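Local coordinates for CRISPR-associated protein CasA/Cse1 (Thermus thermophilus, PDB 4AN8) that serves as the CasA (Cse1) subunit of the Cascade ribonucleoprotein complex, part of a CRISPR immune system that probably protects the bacterium against viruses and plasmids, at residues A[208-213]-A[240-245]; A[59-64]-A[201-206]. One frame throughout, in Å; residues are numbered along the deposited sequence.

Interaction 1 (A[208-213]-A[240-245])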
loop_
_atom_site.group_PDB
_atom_site.type_symbol
_atom_site.label_atom_id
_atom_site.label_comp_id
_atom_site.label_asym_id
_atom_site.label_seq_id
_atom_site.Cartn_x
_atom_site.Cartn_y
_atom_site.Cartn_z
ATOM N N VAL A 208 7.333 -4.817 13.344
ATOM C CA VAL A 208 8.299 -3.834 13.800
ATOM C C VAL A 208 8.272 -3.718 15.334
ATOM O O VAL A 208 7.188 -3.750 15.947
ATOM C CB VAL A 208 7.982 -2.480 13.130
ATOM C CG1 VAL A 208 8.963 -1.360 13.589
ATOM C CG2 VAL A 208 7.978 -2.652 11.586
ATOM N N PRO A 209 9.463 -3.612 15.957
ATOM C CA PRO A 209 9.550 -3.547 17.424
ATOM C C PRO A 209 8.547 -2.573 17.969
ATOM O O PRO A 209 8.418 -1.455 17.462
ATOM C CB PRO A 209 10.987 -3.079 17.679
ATOM C CG PRO A 209 11.762 -3.799 16.531
ATOM C CD PRO A 209 10.789 -3.800 15.329
ATOM N N TYR A 210 7.820 -3.021 18.984
ATOM C CA TYR A 210 6.667 -2.301 19.480
ATOM C C TYR A 210 6.649 -2.329 20.995
ATOM O O TYR A 210 7.019 -3.338 21.588
ATOM C CB TYR A 210 5.417 -3.004 18.976
ATOM C CG TYR A 210 4.096 -2.498 19.535
ATOM C CD1 TYR A 210 3.529 -1.323 19.063
ATOM C CD2 TYR A 210 3.395 -3.231 20.496
ATOM C CE1 TYR A 210 2.323 -0.862 19.549
ATOM C CE2 TYR A 210 2.178 -2.786 20.987
ATOM C CZ TYR A 210 1.645 -1.599 20.506
ATOM O OH TYR A 210 0.439 -1.137 20.972
ATOM N N THR A 211 6.236 -1.216 21.595
ATOM C CA THR A 211 5.816 -1.170 22.994
ATOM C C THR A 211 4.369 -0.675 23.080
ATOM O O THR A 211 3.990 0.236 22.354
ATOM C CB THR A 211 6.724 -0.257 23.838
ATOM O OG1 THR A 211 7.017 0.931 23.097
ATOM C CG2 THR A 211 8.020 -0.954 24.155
ATOM N N PRO A 212 3.555 -1.292 23.950
ATOM C CA PRO A 212 2.110 -1.017 24.012
ATOM C C PRO A 212 1.703 0.333 24.592
ATOM O O PRO A 212 0.539 0.728 24.430
ATOM C CB PRO A 212 1.563 -2.143 24.907
ATOM C CG PRO A 212 2.711 -2.650 25.645
ATOM C CD PRO A 212 3.932 -2.444 24.782
ATOM N N GLU A 213 2.621 1.036 25.245
ATOM C CA GLU A 213 2.230 2.233 25.990
ATOM C C GLU A 213 1.516 3.304 25.139
ATOM O O GLU A 213 2.015 3.705 24.088
ATOM C CB GLU A 213 3.441 2.832 26.715
ATOM C CG GLU A 213 3.894 2.043 27.950
ATOM C CD GLU A 213 4.649 0.762 27.612
ATOM O OE1 GLU A 213 5.112 0.625 26.459
ATOM O OE2 GLU A 213 4.785 -0.106 28.504
ATOM N N GLY A 240 -0.307 6.151 17.789
ATOM C CA GLY A 240 -0.501 4.819 18.336
ATOM C C GLY A 240 -0.649 3.821 17.204
ATOM O O GLY A 240 -1.603 3.889 16.426
ATOM N N ARG A 241 0.295 2.892 17.106
ATOM C CA ARG A 241 0.346 1.985 15.968
ATOM C C ARG A 241 -0.960 1.212 15.757
ATOM O O ARG A 241 -1.515 1.222 14.664
ATOM C CB ARG A 241 1.523 1.015 16.074
ATOM C CG ARG A 241 1.714 0.157 14.816
ATOM C CD ARG A 241 2.827 -0.847 15.018
ATOM N NE ARG A 241 4.091 -0.185 15.324
ATOM C CZ ARG A 241 5.220 -0.818 15.596
ATOM N NH1 ARG A 241 5.269 -2.161 15.581
ATOM N NH2 ARG A 241 6.306 -0.109 15.861
ATOM N N THR A 242 -1.452 0.539 16.790
ATOM C CA THR A 242 -2.630 -0.290 16.601
ATOM C C THR A 242 -3.891 0.534 16.589
ATOM O O THR A 242 -4.908 0.099 16.038
ATOM C CB THR A 242 -2.731 -1.419 17.633
ATOM O OG1 THR A 242 -3.082 -0.877 18.909
ATOM C CG2 THR A 242 -1.397 -2.129 17.733
ATOM N N ARG A 243 -3.842 1.723 17.186
ATOM C CA ARG A 243 -5.010 2.611 17.148
ATOM C C ARG A 243 -5.162 3.064 15.699
ATOM O O ARG A 243 -6.239 3.095 15.149
ATOM C CB ARG A 243 -4.835 3.822 18.092
ATOM C CG ARG A 243 -5.906 4.893 17.933
ATOM C CD ARG A 243 -5.704 6.107 18.895
ATOM N NE ARG A 243 -5.698 5.703 20.306
ATOM C CZ ARG A 243 -4.599 5.699 21.066
ATOM N NH1 ARG A 243 -3.418 6.095 20.584
ATOM N NH2 ARG A 243 -4.675 5.315 22.325
ATOM N N VAL A 244 -4.053 3.412 15.081
ATOM C CA VAL A 244 -4.077 3.759 13.671
ATOM C C VAL A 244 -4.417 2.581 12.734
ATOM O O VAL A 244 -5.201 2.753 11.829
ATOM C CB VAL A 244 -2.814 4.517 13.268
ATOM C CG1 VAL A 244 -2.807 4.790 11.751
ATOM C CG2 VAL A 244 -2.781 5.835 14.039
ATOM N N TYR A 245 -3.872 1.393 12.986
ATOM C CA TYR A 245 -4.232 0.181 12.226
ATOM C C TYR A 245 -5.730 -0.134 12.275
ATOM O O TYR A 245 -6.283 -0.759 11.368
ATOM C CB TYR A 245 -3.500 -1.043 12.794
ATOM C CG TYR A 245 -2.045 -1.196 12.384
ATOM C CD1 TYR A 245 -1.403 -0.246 11.565
ATOM C CD2 TYR A 245 -1.311 -2.288 12.825
ATOM C CE1 TYR A 245 -0.080 -0.411 11.195
ATOM C CE2 TYR A 245 0.013 -2.463 12.459
ATOM C CZ TYR A 245 0.623 -1.534 11.648
ATOM O OH TYR A 245 1.940 -1.734 11.317
#
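Tyr210, in the irregular segment 208-213, lies nearest Arg241 at the start of helix 241-245, their CA atoms 8.4 Å apart, a gap that side chains bridge. Arg241 reaches across with CG anti to its backbone N (chi1 -173°), and its chain bends at chi3 before the guanidinium. Two successive carbonyls receive it. NH1 bonds to Val208 O, modelled at 2.5 Å, a length doubtful at this resolution; that oxygen lies in the guanidinium plane. NH2 bonds to Pro209 O at 3.0 Å, with that oxygen tilted from the plane. Both nitrogens sit above the planes of the carbonyls they contact.

Tyr210 runs alongside the arginine, pointing the other way. Its CD1 lies over one guanidinium face, 3.9 Å from Arg241 CZ, but the two planes are 54° apart and do not stack. Beyond, Thr242 CG2 touches Tyr210 OH at 3.9 Å; this hydroxyl is hydrogen-bonded to Asp215 and Arg66, while the ring stacks with His65 of helix 50-67. Val208 CG1 packs on NH2. The arginine thus ties the loop to the helix through two main-chain oxygens; the carbonyl dipoles would probably help offset its positive charge.

Interaction 2 (A[59-64]-A[201-206])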
loop_
_atom_site.group_PDB
_atom_site.type_symbol
_atom_site.label_atom_id
_atom_site.label_comp_id
_atom_site.label_asym_id
_atom_site.label_seq_id
_atom_site.Cartn_x
_atom_site.Cartn_y
_atom_site.Cartn_z
ATOM N N LEU A 59 -4.867 -5.641 10.441
ATOM C CA LEU A 59 -5.676 -6.197 11.518
ATOM C C LEU A 59 -4.933 -7.342 12.268
ATOM O O LEU A 59 -4.865 -7.354 13.503
ATOM C CB LEU A 59 -7.018 -6.666 10.979
ATOM C CG LEU A 59 -7.953 -7.298 12.021
ATOM C CD1 LEU A 59 -8.207 -6.337 13.188
ATOM C CD2 LEU A 59 -9.301 -7.744 11.382
ATOM N N LEU A 60 -4.350 -8.283 11.523
ATOM C CA LEU A 60 -3.604 -9.370 12.151
ATOM C C LEU A 60 -2.439 -8.832 12.983
ATOM O O LEU A 60 -2.214 -9.288 14.106
ATOM C CB LEU A 60 -3.068 -10.373 11.119
ATOM C CG LEU A 60 -4.172 -11.155 10.400
ATOM C CD1 LEU A 60 -3.569 -12.155 9.447
ATOM C CD2 LEU A 60 -5.118 -11.825 11.399
ATOM N N LEU A 61 -1.693 -7.884 12.409
ATOM C CA LEU A 61 -0.588 -7.237 13.114
ATOM C C LEU A 61 -1.048 -6.513 14.390
ATOM O O LEU A 61 -0.369 -6.561 15.407
ATOM C CB LEU A 61 0.126 -6.258 12.196
ATOM C CG LEU A 61 0.849 -6.956 11.044
ATOM C CD1 LEU A 61 1.098 -5.956 9.874
ATOM C CD2 LEU A 61 2.152 -7.581 11.543
ATOM N N ALA A 62 -2.193 -5.828 14.319
ATOM C CA ALA A 62 -2.736 -5.152 15.488
ATOM C C ALA A 62 -2.931 -6.183 16.585
ATOM O O ALA A 62 -2.465 -5.999 17.704
ATOM C CB ALA A 62 -4.079 -4.473 15.157
ATOM N N VAL A 63 -3.613 -7.280 16.253
ATOM C CA VAL A 63 -3.838 -8.328 17.227
ATOM C C VAL A 63 -2.521 -8.884 17.802
ATOM O O VAL A 63 -2.391 -9.038 19.014
ATOM C CB VAL A 63 -4.703 -9.478 16.672
ATOM C CG1 VAL A 63 -4.792 -10.571 17.701
ATOM C CG2 VAL A 63 -6.118 -8.967 16.325
ATOM N N LEU A 64 -1.555 -9.180 16.935
ATOM C CA LEU A 64 -0.267 -9.719 17.376
ATOM C C LEU A 64 0.470 -8.792 18.323
ATOM O O LEU A 64 0.950 -9.225 19.370
ATOM C CB LEU A 64 0.648 -10.027 16.188
ATOM C CG LEU A 64 0.303 -11.301 15.417
ATOM C CD1 LEU A 64 0.972 -11.361 14.040
ATOM C CD2 LEU A 64 0.632 -12.548 16.287
ATOM N N GLU A 201 5.992 -15.891 7.895
ATOM C CA GLU A 201 7.155 -15.065 7.576
ATOM C C GLU A 201 6.723 -13.628 7.295
ATOM O O GLU A 201 7.345 -12.666 7.775
ATOM C CB GLU A 201 7.936 -15.633 6.387
ATOM C CG GLU A 201 8.557 -16.994 6.679
ATOM C CD GLU A 201 9.375 -17.587 5.514
ATOM O OE1 GLU A 201 9.426 -17.019 4.402
ATOM O OE2 GLU A 201 9.974 -18.654 5.725
ATOM N N THR A 202 5.641 -13.496 6.528
ATOM C CA THR A 202 5.164 -12.180 6.146
ATOM C C THR A 202 4.787 -11.363 7.389
ATOM O O THR A 202 5.296 -10.260 7.571
ATOM C CB THR A 202 4.015 -12.261 5.133
ATOM O OG1 THR A 202 4.517 -12.846 3.928
ATOM C CG2 THR A 202 3.459 -10.853 4.825
ATOM N N LEU A 203 3.940 -11.911 8.249
ATOM C CA LEU A 203 3.661 -11.246 9.523
ATOM C C LEU A 203 4.946 -10.888 10.279
ATOM O O LEU A 203 5.101 -9.759 10.736
ATOM C CB LEU A 203 2.731 -12.093 10.408
ATOM C CG LEU A 203 1.325 -12.230 9.819
ATOM C CD1 LEU A 203 0.436 -13.094 10.677
ATOM C CD2 LEU A 203 0.657 -10.848 9.560
ATOM N N LEU A 204 5.882 -11.827 10.401
ATOM C CA LEU A 204 7.152 -11.538 11.089
ATOM C C LEU A 204 7.968 -10.382 10.455
ATOM O O LEU A 204 8.585 -9.576 11.169
ATOM C CB LEU A 204 8.020 -12.799 11.177
ATOM C CG LEU A 204 7.516 -13.916 12.107
ATOM C CD1 LEU A 204 8.311 -15.218 11.906
ATOM C CD2 LEU A 204 7.552 -13.470 13.571
ATOM N N LEU A 205 7.978 -10.328 9.117
ATOM C CA LEU A 205 8.680 -9.295 8.383
ATOM C C LEU A 205 8.040 -7.916 8.561
ATOM O O LEU A 205 8.667 -6.905 8.254
ATOM C CB LEU A 205 8.770 -9.657 6.898
ATOM C CG LEU A 205 9.664 -10.854 6.556
ATOM C CD1 LEU A 205 9.300 -11.452 5.207
ATOM C CD2 LEU A 205 11.129 -10.466 6.621
ATOM N N ASN A 206 6.806 -7.876 9.068
ATOM C CA ASN A 206 6.107 -6.605 9.281
ATOM C C ASN A 206 5.914 -6.286 10.758
ATOM O O ASN A 206 5.333 -5.251 11.091
ATOM C CB ASN A 206 4.743 -6.595 8.572
ATOM C CG ASN A 206 4.874 -6.470 7.065
ATOM O OD1 ASN A 206 4.866 -5.365 6.531
ATOM N ND2 ASN A 206 5.028 -7.607 6.378
#
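Leu203 of helix 201-206 points into the face of helix 59-64 formed by Leu60, Leu61 and Leu64. Its two methyls divide the work: CD2 lies 4.1 Å from Leu60 CB and as far from Leu61 CD2, whereas CD1 meets Leu64 CD1 at 3.8 Å, the side chains of this last pair crossing at about a right angle. Leu61 CB leaves its helix neither toward nor away from the partner, yet its methyls reach over. CD2 rests 3.8 Å from Leu203 O, and CD1 touches Asn206 CB at 3.9 Å. Across the interface there is no hydrogen bond; all its touching residues are buried.

Leu203 O, against which Leu61 leans, also accepts the backbone N-H of Asn206, so its polarity is met within its own helix. Asn206 presents CB to Leu61 and turns its amide away, CG anti to the carbonyl carbon (chi1 -73°). From there ND2 donates a nearly straight bond (169°) to Thr202 O, 2.9 Å away and in the plane of the amide. ND2 also donates to Pro194 O of strand 191-195, its stronger partner.

Farther out, Leu36 of helix 32-37 packs on both Leu60 and Leu203, continuing the apolar layer past the helix pair, while Met281 and Leu207 touch Leu61. Elsewhere on its surface helix 199-206 meets helix 74-83 through Leu204 and helix 320-333 through Leu205. The two segment axes come within 10.5 Å and cross at -68°; Leu203 takes part in three of the four residue pairs and has the largest share of the buried area. This is apolar helix-helix packing inside the large globular part of Cse1, which mixes helices and strands, separate from its C-terminal helical bundle.

Interactions 1 and 2 have centres about 12 Å apart and meet on helix 50-67. Segment 59-64 gives one face to helix 201-206 and another to helix 241-245: Tyr245 CE2 lies 3.8 Å from Leu61 CB, and Thr242 CG2 4.0 Å from Ala62 CA. Leu61 therefore serves both neighbours. Along the chain, helix 199-206 runs almost directly into loop 208-213, so the piece packed by leucines in interaction 2 leads into the one gripped by an arginine in interaction 1. Helix 320-333 touches both, with His324 bonding Leu204 O and packing on Val208 and Pro209. A buried apolar contact thus adjoins a partly buried polar one.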